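PDB 6RN5: CHAD domain protein from Streptomyces chartreusis, which probably binds polyphosphate through its helical CHAD domain and also binds copper ions. Local coordinates for residues A310-A324 against H348-F362. Numbering follows the deposited sequence.
With CU (copper (II) ion), chain C; CU (copper (II) ion), chain B; SO4 (sulfate ion), chain H; SO4 (sulfate ion), chain F.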
ATOM      1  N   ALA A 310     -23.079   2.521   4.582  1.00 34.36           N
ATOM      2  CA  ALA A 310     -22.562   1.154   4.796  1.00 34.25           C
ATOM      3  C   ALA A 310     -22.602   0.388   3.511  1.00 34.68           C
ATOM      4  O   ALA A 310     -21.667  -0.337   3.168  1.00 33.28           O
ATOM      5  CB  ALA A 310     -23.378   0.416   5.841  1.00 37.85           C
ATOM      6  N   GLY A 311     -23.706   0.545   2.803  1.00 32.27           N
ATOM      7  CA  GLY A 311     -23.912  -0.139   1.541  1.00 32.82           C
ATOM      8  C   GLY A 311     -22.943   0.276   0.439  1.00 33.05           C
ATOM      9  O   GLY A 311     -22.476  -0.553  -0.308  1.00 32.12           O
ATOM     10  N   GLN A 312     -22.617   1.563   0.368  1.00 37.28           N
ATOM     11  CA  GLN A 312     -21.611   2.065  -0.568  1.00 35.09           C
ATOM     12  C   GLN A 312     -20.257   1.458  -0.259  1.00 32.49           C
ATOM     13  O   GLN A 312     -19.567   1.059  -1.146  1.00 35.47           O
ATOM     14  CB  GLN A 312     -21.508   3.572  -0.475  1.00 38.68           C
ATOM     15  CG  GLN A 312     -22.768   4.292  -0.937  1.00 45.67           C
ATOM     16  CD  GLN A 312     -23.073   4.046  -2.395  1.00 49.56           C
ATOM     17  OE1 GLN A 312     -22.169   3.999  -3.223  1.00 54.50           O
ATOM     18  NE2 GLN A 312     -24.353   3.901  -2.727  1.00 58.98           N
ATOM     19  N   ALA A 313     -19.889   1.409   1.008  1.00 30.92           N
ATOM     20  CA  ALA A 313     -18.614   0.873   1.369  1.00 29.92           C
ATOM     21  C   ALA A 313     -18.533  -0.597   0.992  1.00 33.87           C
ATOM     22  O   ALA A 313     -17.501  -1.037   0.530  1.00 32.34           O
ATOM     23  CB  ALA A 313     -18.382   1.051   2.837  1.00 30.78           C
ATOM     24  N   LEU A 314     -19.618  -1.355   1.154  1.00 31.43           N
ATOM     25  CA  LEU A 314     -19.576  -2.763   0.733  1.00 31.42           C
ATOM     26  C   LEU A 314     -19.540  -2.941  -0.793  1.00 32.14           C
ATOM     27  O   LEU A 314     -18.960  -3.910  -1.282  1.00 27.33           O
ATOM     28  CB  LEU A 314     -20.721  -3.556   1.315  1.00 31.81           C
ATOM     29  CG  LEU A 314     -20.710  -3.561   2.850  1.00 33.18           C
ATOM     30  CD1 LEU A 314     -21.951  -4.243   3.437  1.00 35.39           C
ATOM     31  CD2 LEU A 314     -19.446  -4.167   3.399  1.00 33.42           C
ATOM     32  N   ASN A 315     -20.114  -2.021  -1.565  1.00 31.78           N
ATOM     33  CA  ASN A 315     -19.934  -2.101  -3.032  1.00 30.28           C
ATOM     34  C   ASN A 315     -18.475  -1.833  -3.448  1.00 28.53           C
ATOM     35  O   ASN A 315     -17.974  -2.438  -4.381  1.00 29.65           O
ATOM     36  CB  ASN A 315     -20.841  -1.135  -3.787  1.00 32.20           C
ATOM     37  CG  ASN A 315     -22.317  -1.504  -3.725  1.00 38.00           C
ATOM     38  OD1 ASN A 315     -22.716  -2.652  -3.412  1.00 42.40           O
ATOM     39  ND2 ASN A 315     -23.149  -0.521  -4.036  1.00 36.48           N
ATOM     40  N   ARG A 316     -17.802  -0.924  -2.777  1.00 30.83           N
ATOM     41  CA  ARG A 316     -16.434  -0.653  -3.113  1.00 33.49           C
ATOM     42  C   ARG A 316     -15.600  -1.852  -2.743  1.00 32.96           C
ATOM     43  O   ARG A 316     -14.673  -2.217  -3.452  1.00 31.63           O
ATOM     44  CB  ARG A 316     -15.961   0.637  -2.441  1.00 40.42           C
ATOM     45  CG  ARG A 316     -16.422   1.870  -3.243  1.00 48.40           C
ATOM     46  CD  ARG A 316     -16.861   3.040  -2.384  1.00 58.91           C
ATOM     47  NE  ARG A 316     -15.866   3.440  -1.387  1.00 62.62           N
ATOM     48  CZ  ARG A 316     -16.134   3.822  -0.129  1.00 68.63           C
ATOM     49  NH1 ARG A 316     -17.376   3.846   0.348  1.00 64.07           N
ATOM     50  NH2 ARG A 316     -15.128   4.161   0.677  1.00 81.34           N
ATOM     51  N   HIS A 317     -15.939  -2.477  -1.620  1.00 31.94           N
ATOM     52  CA  HIS A 317     -15.261  -3.688  -1.178  1.00 30.65           C
ATOM     53  C   HIS A 317     -15.308  -4.761  -2.275  1.00 29.55           C
ATOM     54  O   HIS A 317     -14.323  -5.356  -2.646  1.00 31.18           O
ATOM     55  CB  HIS A 317     -15.891  -4.175   0.120  1.00 30.49           C
ATOM     56  CG  HIS A 317     -15.199  -5.349   0.733  1.00 30.49           C
ATOM     57  ND1 HIS A 317     -15.200  -6.591   0.153  1.00 29.96           N
ATOM     58  CD2 HIS A 317     -14.484  -5.469   1.869  1.00 30.99           C
ATOM     59  CE1 HIS A 317     -14.522  -7.434   0.919  1.00 30.99           C
ATOM     60  NE2 HIS A 317     -14.081  -6.784   1.967  1.00 28.68           N
ATOM     61  N   ARG A 318     -16.486  -4.988  -2.790  1.00 30.80           N
ATOM     62  CA  ARG A 318     -16.720  -5.990  -3.781  1.00 33.74           C
ATOM     63  C   ARG A 318     -16.031  -5.622  -5.089  1.00 33.87           C
ATOM     64  O   ARG A 318     -15.363  -6.459  -5.675  1.00 32.22           O
ATOM     65  CB  ARG A 318     -18.230  -6.146  -3.987  1.00 38.66           C
ATOM     66  CG  ARG A 318     -18.640  -7.391  -4.761  1.00 43.46           C
ATOM     67  CD  ARG A 318     -18.708  -7.156  -6.240  1.00 49.17           C
ATOM     68  NE  ARG A 318     -19.689  -6.135  -6.603  1.00 54.13           N
ATOM     69  CZ  ARG A 318     -20.904  -6.383  -7.102  1.00 58.78           C
ATOM     70  NH1 ARG A 318     -21.348  -7.629  -7.303  1.00 55.74           N
ATOM     71  NH2 ARG A 318     -21.678  -5.360  -7.419  1.00 65.13           N
ATOM     72  N   ASP A 319     -16.186  -4.372  -5.525  1.00 30.85           N
ATOM     73  CA  ASP A 319     -15.574  -3.911  -6.750  1.00 31.63           C
ATOM     74  C   ASP A 319     -14.062  -3.950  -6.627  1.00 32.42           C
ATOM     75  O   ASP A 319     -13.391  -4.392  -7.552  1.00 33.86           O
ATOM     76  CB  ASP A 319     -16.020  -2.467  -7.128  1.00 31.11           C
ATOM     77  CG  ASP A 319     -17.507  -2.383  -7.534  1.00 35.26           C
ATOM     78  OD1 ASP A 319     -18.165  -3.417  -7.778  1.00 33.18           O
ATOM     79  OD2 ASP A 319     -18.031  -1.265  -7.563  1.00 40.34           O
ATOM     80  N   ALA A 320     -13.514  -3.471  -5.512  1.00 29.71           N
ATOM     81  CA  ALA A 320     -12.054  -3.499  -5.362  1.00 29.62           C
ATOM     82  C   ALA A 320     -11.540  -4.952  -5.323  1.00 30.61           C
ATOM     83  O   ALA A 320     -10.477  -5.294  -5.884  1.00 28.35           O
ATOM     84  CB  ALA A 320     -11.640  -2.735  -4.114  1.00 32.19           C
ATOM     85  N   SER A 321     -12.285  -5.815  -4.637  1.00 29.64           N
ATOM     86  CA  SER A 321     -11.948  -7.217  -4.596  1.00 31.20           C
ATOM     87  C   SER A 321     -11.862  -7.823  -5.998  1.00 31.80           C
ATOM     88  O   SER A 321     -10.867  -8.480  -6.335  1.00 30.91           O
ATOM     89  CB  SER A 321     -12.969  -7.967  -3.742  1.00 34.72           C
ATOM     90  OG  SER A 321     -12.677  -9.336  -3.727  1.00 36.75           O
ATOM     91  N   GLU A 322     -12.865  -7.561  -6.826  1.00 30.91           N
ATOM     92  CA  GLU A 322     -12.944  -8.171  -8.151  1.00 33.65           C
ATOM     93  C   GLU A 322     -11.899  -7.509  -9.080  1.00 33.31           C
ATOM     94  O   GLU A 322     -11.306  -8.148  -9.945  1.00 32.02           O
ATOM     95  CB  GLU A 322     -14.359  -8.024  -8.760  1.00 36.13           C
ATOM     96  CG  GLU A 322     -15.419  -9.030  -8.325  1.00 44.12           C
ATOM     97  CD  GLU A 322     -15.076 -10.480  -8.705  1.00 50.91           C
ATOM     98  OE1 GLU A 322     -14.459 -10.750  -9.764  1.00 60.43           O
ATOM     99  OE2 GLU A 322     -15.403 -11.390  -7.930  1.00 64.63           O
ATOM    100  N   ALA A 323     -11.671  -6.226  -8.897  1.00 29.09           N
ATOM    101  CA  ALA A 323     -10.664  -5.584  -9.669  1.00 29.46           C
ATOM    102  C   ALA A 323      -9.277  -6.145  -9.352  1.00 27.90           C
ATOM    103  O   ALA A 323      -8.470  -6.352 -10.265  1.00 30.81           O
ATOM    104  CB  ALA A 323     -10.698  -4.099  -9.439  1.00 26.49           C
ATOM    105  N   ALA A 324      -8.990  -6.382  -8.079  1.00 26.82           N
ATOM    106  CA  ALA A 324      -7.692  -6.913  -7.717  1.00 27.42           C
ATOM    107  C   ALA A 324      -7.491  -8.270  -8.394  1.00 29.49           C
ATOM    108  O   ALA A 324      -6.392  -8.559  -8.851  1.00 29.59           O
ATOM    109  CB  ALA A 324      -7.544  -7.016  -6.208  1.00 27.35           C
ATOM    110  N   HIS A 348      -2.821  -4.778  -8.258  1.00 30.48           N
ATOM    111  CA  HIS A 348      -3.458  -5.726  -7.354  1.00 27.83           C
ATOM    112  C   HIS A 348      -3.336  -5.288  -5.913  1.00 27.98           C
ATOM    113  O   HIS A 348      -4.311  -5.354  -5.171  1.00 28.81           O
ATOM    114  CB  HIS A 348      -2.862  -7.127  -7.529  1.00 29.63           C
ATOM    115  CG  HIS A 348      -3.304  -8.110  -6.485  1.00 30.53           C
ATOM    116  ND1 HIS A 348      -2.609  -8.302  -5.310  1.00 31.59           N
ATOM    117  CD2 HIS A 348      -4.377  -8.944  -6.436  1.00 28.43           C
ATOM    118  CE1 HIS A 348      -3.234  -9.231  -4.589  1.00 33.64           C
ATOM    119  NE2 HIS A 348      -4.315  -9.624  -5.251  1.00 29.36           N
ATOM    120  N   ALA A 349      -2.157  -4.815  -5.518  1.00 26.84           N
ATOM    121  CA  ALA A 349      -1.923  -4.388  -4.160  1.00 27.96           C
ATOM    122  C   ALA A 349      -2.764  -3.157  -3.816  1.00 30.74           C
ATOM    123  O   ALA A 349      -3.441  -3.100  -2.763  1.00 28.25           O
ATOM    124  CB  ALA A 349      -0.436  -4.086  -3.962  1.00 27.01           C
ATOM    125  N   ASP A 350      -2.734  -2.180  -4.714  1.00 27.21           N
ATOM    126  CA  ASP A 350      -3.595  -1.030  -4.606  1.00 29.72           C
ATOM    127  C   ASP A 350      -5.066  -1.387  -4.349  1.00 31.24           C
ATOM    128  O   ASP A 350      -5.716  -0.834  -3.442  1.00 31.32           O
ATOM    129  CB  ASP A 350      -3.515  -0.202  -5.910  1.00 32.25           C
ATOM    130  CG  ASP A 350      -4.317   1.060  -5.815  1.00 35.30           C
ATOM    131  OD1 ASP A 350      -3.851   1.952  -5.078  1.00 32.09           O
ATOM    132  OD2 ASP A 350      -5.393   1.148  -6.448  1.00 38.39           O
ATOM    133  N   GLN A 351      -5.601  -2.309  -5.140  1.00 28.65           N
ATOM    134  CA  GLN A 351      -7.018  -2.639  -5.020  1.00 28.97           C
ATOM    135  C   GLN A 351      -7.258  -3.445  -3.736  1.00 30.96           C
ATOM    136  O   GLN A 351      -8.304  -3.314  -3.121  1.00 28.57           O
ATOM    137  CB  GLN A 351      -7.524  -3.356  -6.283  1.00 28.77           C
ATOM    138  CG  GLN A 351      -7.424  -2.454  -7.522  1.00 29.95           C
ATOM    139  CD  GLN A 351      -8.355  -1.274  -7.399  1.00 30.90           C
ATOM    140  OE1 GLN A 351      -9.581  -1.466  -7.315  1.00 30.81           O
ATOM    141  NE2 GLN A 351      -7.785  -0.054  -7.298  1.00 28.12           N
ATOM    142  N   ARG A 352      -6.279  -4.222  -3.290  1.00 29.23           N
ATOM    143  CA  ARG A 352      -6.422  -4.882  -1.995  1.00 31.79           C
ATOM    144  C   ARG A 352      -6.380  -3.865  -0.857  1.00 34.94           C
ATOM    145  O   ARG A 352      -7.076  -4.029   0.158  1.00 30.94           O
ATOM    146  CB  ARG A 352      -5.355  -5.949  -1.783  1.00 29.10           C
ATOM    147  CG  ARG A 352      -5.487  -7.137  -2.686  1.00 27.75           C
ATOM    148  CD  ARG A 352      -6.890  -7.740  -2.644  1.00 31.66           C
ATOM    149  NE  ARG A 352      -7.396  -8.109  -1.311  1.00 31.51           N
ATOM    150  CZ  ARG A 352      -8.591  -8.664  -1.080  1.00 32.65           C
ATOM    151  NH1 ARG A 352      -9.448  -8.906  -2.069  1.00 33.55           N
ATOM    152  NH2 ARG A 352      -8.942  -8.995   0.151  1.00 30.82           N
ATOM    153  N   HIS A 353      -5.614  -2.781  -1.039  1.00 37.81           N
ATOM    154  CA  HIS A 353      -5.641  -1.677  -0.064  1.00 36.91           C
ATOM    155  C   HIS A 353      -6.993  -0.997  -0.035  1.00 32.36           C
ATOM    156  O   HIS A 353      -7.436  -0.620   1.032  1.00 30.95           O
ATOM    157  CB  HIS A 353      -4.480  -0.659  -0.257  1.00 38.83           C
ATOM    158  CG  HIS A 353      -3.124  -1.285  -0.144  1.00 44.25           C
ATOM    159  ND1 HIS A 353      -2.881  -2.388   0.654  1.00 51.27           N
ATOM    160  CD2 HIS A 353      -1.942  -0.992  -0.752  1.00 49.82           C
ATOM    161  CE1 HIS A 353      -1.607  -2.740   0.541  1.00 53.87           C
ATOM    162  NE2 HIS A 353      -1.015  -1.907  -0.298  1.00 48.45           N
ATOM    163  N   GLU A 354      -7.644  -0.865  -1.185  1.00 31.62           N
ATOM    164  CA  GLU A 354      -9.015  -0.338  -1.238  1.00 32.39           C
ATOM    165  C   GLU A 354      -9.990  -1.312  -0.562  1.00 31.23           C
ATOM    166  O   GLU A 354     -10.949  -0.891   0.039  1.00 32.80           O
ATOM    167  CB  GLU A 354      -9.468  -0.074  -2.666  1.00 36.59           C
ATOM    168  CG  GLU A 354      -8.689   1.009  -3.409  1.00 45.53           C
ATOM    169  CD  GLU A 354      -9.040   2.449  -2.980  1.00 54.23           C
ATOM    170  OE1 GLU A 354     -10.034   2.648  -2.242  1.00 56.01           O
ATOM    171  OE2 GLU A 354      -8.324   3.395  -3.384  1.00 57.69           O
ATOM    172  N   VAL A 355      -9.764  -2.619  -0.634  1.00 29.95           N
ATOM    173  CA  VAL A 355     -10.674  -3.569   0.063  1.00 29.90           C
ATOM    174  C   VAL A 355     -10.635  -3.280   1.565  1.00 29.96           C
ATOM    175  O   VAL A 355     -11.669  -3.070   2.190  1.00 31.40           O
ATOM    176  CB  VAL A 355     -10.360  -5.059  -0.262  1.00 30.45           C
ATOM    177  CG1 VAL A 355     -11.133  -6.019   0.654  1.00 30.95           C
ATOM    178  CG2 VAL A 355     -10.679  -5.360  -1.719  1.00 32.81           C
ATOM    179  N   GLU A 356      -9.437  -3.221   2.125  1.00 33.09           N
ATOM    180  CA  GLU A 356      -9.238  -2.850   3.518  1.00 37.07           C
ATOM    181  C   GLU A 356      -9.820  -1.482   3.874  1.00 35.43           C
ATOM    182  O   GLU A 356     -10.531  -1.359   4.852  1.00 33.60           O
ATOM    183  CB  GLU A 356      -7.749  -2.895   3.892  1.00 45.22           C
ATOM    184  CG  GLU A 356      -7.279  -4.280   4.373  1.00 57.46           C
ATOM    185  CD  GLU A 356      -7.924  -4.733   5.706  1.00 68.22           C
ATOM    186  OE1 GLU A 356      -7.897  -3.989   6.718  1.00 78.57           O
ATOM    187  OE2 GLU A 356      -8.470  -5.856   5.763  1.00 76.12           O
ATOM    188  N   ALA A 357      -9.566  -0.466   3.082  1.00 31.40           N
ATOM    189  CA  ALA A 357     -10.215   0.810   3.368  1.00 32.61           C
ATOM    190  C   ALA A 357     -11.730   0.672   3.341  1.00 32.50           C
ATOM    191  O   ALA A 357     -12.440   1.264   4.164  1.00 32.44           O
ATOM    192  CB  ALA A 357      -9.757   1.906   2.391  1.00 32.68           C
ATOM    193  N   ALA A 358     -12.259  -0.101   2.410  1.00 31.70           N
ATOM    194  CA  ALA A 358     -13.681  -0.197   2.382  1.00 33.22           C
ATOM    195  C   ALA A 358     -14.205  -0.876   3.673  1.00 34.29           C
ATOM    196  O   ALA A 358     -15.304  -0.535   4.164  1.00 30.05           O
ATOM    197  CB  ALA A 358     -14.156  -0.915   1.150  1.00 31.08           C
ATOM    198  N   ARG A 359     -13.430  -1.815   4.218  1.00 33.07           N
ATOM    199  CA  ARG A 359     -13.880  -2.519   5.410  1.00 34.09           C
ATOM    200  C   ARG A 359     -13.884  -1.548   6.593  1.00 34.60           C
ATOM    201  O   ARG A 359     -14.759  -1.601   7.461  1.00 30.46           O
ATOM    202  CB  ARG A 359     -12.969  -3.690   5.742  1.00 32.88           C
ATOM    203  CG  ARG A 359     -13.013  -4.851   4.796  1.00 32.16           C
ATOM    204  CD  ARG A 359     -12.100  -6.001   5.269  1.00 34.72           C
ATOM    205  NE  ARG A 359     -12.132  -7.052   4.244  1.00 37.12           N
ATOM    206  CZ  ARG A 359     -11.155  -7.923   3.999  1.00 38.96           C
ATOM    207  NH1 ARG A 359     -10.042  -7.932   4.709  1.00 39.10           N
ATOM    208  NH2 ARG A 359     -11.314  -8.809   3.032  1.00 41.43           N
ATOM    209  N   PHE A 360     -12.856  -0.706   6.656  1.00 33.83           N
ATOM    210  CA  PHE A 360     -12.821   0.344   7.659  1.00 37.91           C
ATOM    211  C   PHE A 360     -13.987   1.360   7.492  1.00 37.46           C
ATOM    212  O   PHE A 360     -14.659   1.717   8.467  1.00 34.28           O
ATOM    213  CB  PHE A 360     -11.454   1.040   7.616  1.00 44.21           C
ATOM    214  CG  PHE A 360     -11.256   2.088   8.689  1.00 47.40           C
ATOM    215  CD1 PHE A 360     -11.060   1.713  10.013  1.00 52.10           C
ATOM    216  CD2 PHE A 360     -11.239   3.448   8.366  1.00 50.51           C
ATOM    217  CE1 PHE A 360     -10.866   2.670  11.007  1.00 51.36           C
ATOM    218  CE2 PHE A 360     -11.059   4.413   9.357  1.00 54.73           C
ATOM    219  CZ  PHE A 360     -10.871   4.018  10.684  1.00 48.86           C
ATOM    220  N   ALA A 361     -14.229   1.813   6.269  1.00 34.38           N
ATOM    221  CA  ALA A 361     -15.339   2.712   6.020  1.00 34.76           C
ATOM    222  C   ALA A 361     -16.679   2.084   6.465  1.00 36.84           C
ATOM    223  O   ALA A 361     -17.504   2.738   7.125  1.00 33.09           O
ATOM    224  CB  ALA A 361     -15.377   3.137   4.554  1.00 33.54           C
ATOM    225  N   PHE A 362     -16.890   0.813   6.146  1.00 34.95           N
ATOM    226  CA  PHE A 362     -18.123   0.163   6.540  1.00 38.46           C
ATOM    227  C   PHE A 362     -18.233   0.203   8.056  1.00 40.22           C
ATOM    228  O   PHE A 362     -19.262   0.587   8.609  1.00 39.48           O
ATOM    229  CB  PHE A 362     -18.163  -1.298   6.110  1.00 36.46           C
ATOM    230  CG  PHE A 362     -19.282  -2.072   6.744  1.00 33.75           C
ATOM    231  CD1 PHE A 362     -20.561  -2.058   6.192  1.00 34.77           C
ATOM    232  CD2 PHE A 362     -19.067  -2.811   7.921  1.00 35.88           C
ATOM    233  CE1 PHE A 362     -21.608  -2.755   6.802  1.00 35.93           C
ATOM    234  CE2 PHE A 362     -20.106  -3.548   8.509  1.00 35.73           C
ATOM    235  CZ  PHE A 362     -21.374  -3.508   7.963  1.00 33.21           C
TER
HETATM  236 CU    CU C 402       0.835  -1.161  -1.800  0.50 63.95          CU
HETATM  237 CU    CU B 401      -5.269 -11.306  -4.601  1.00 31.38          CU
HETATM  238  S   SO4 H 407      -8.288 -11.291   3.055  1.00 59.58           S
HETATM  239  O1  SO4 H 407      -8.347 -12.653   3.676  1.00 64.92           O
HETATM  240  O2  SO4 H 407      -9.615 -11.119   2.374  1.00 58.23           O
HETATM  241  O3  SO4 H 407      -8.218 -10.219   4.048  1.00 59.45           O
HETATM  242  O4  SO4 H 407      -7.050 -11.187   2.179  1.00 55.29           O
HETATM  243  S   SO4 F 405     -25.146  -7.444  -8.036  1.00 75.10           S
HETATM  244  O1  SO4 F 405     -26.520  -7.830  -8.478  1.00 79.86           O
HETATM  245  O2  SO4 F 405     -25.084  -5.987  -7.867  1.00 73.23           O
HETATM  246  O3  SO4 F 405     -24.758  -8.113  -6.731  1.00 71.84           O
HETATM  247  O4  SO4 F 405     -24.237  -7.797  -9.150  1.00 76.92           O
HETATM  248  O   HOH W   1      -9.170  -9.825  -4.820  1.00 28.27           O
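Ala313, Ala320 and Ala324 of 310-324 face Ala358, Val355 and Gln351 of 348-362 in an antiparallel pairing of the last two long helices of this CHAD-domain protein, an all-helical fold. Because alanine is the bump on so many turns, the segment axes come within 8.0 Å. The Ala358 methyl sinks against the opposite backbone, its CB 3.4 Å from Ala313 O, and one helix turn back toward the N-terminus Val355 fills the next hollow with both branches. Val355 CG2 presses on Ala320 CB, while CG1, set anti to the backbone N (chi1 170°), lies over one face of the His317 ring, a CH-pi contact 3.6 Å from its centroid. Trp277 of helix 274-295 also stacks on this imidazole.

At one end the bump is large: the Phe362 ring crosses Leu314, whose CG and both methyls touch it, and Ala310 is small enough to leave room, its CB 3.8 Å from Phe362 CE1. At the other, Ala324 CB nests between Gln351 CB and Arg352 CD, and Ala324 O meets the edge of the His348 ring, whose NE2 binds copper together with His262 and His271.

Along one flank, Arg359 runs extended past His317; NH1 then bonds Glu356 OE2 and a sulfate oxygen, and NH2 bonds a second sulfate oxygen and forms a salt bridge with Asp274. Arg352 NH2, also salt-bridged to Asp274, approaches the same sulfate. A leucine in place of Arg359 would probably leave His317 NE2 without its donor and Glu356 without its cation. The bond joining the helices is Arg359 NE to His317 NE2, 3.0 Å long and bent to 154°, with the donor nitrogen only 8° out of the imidazole plane.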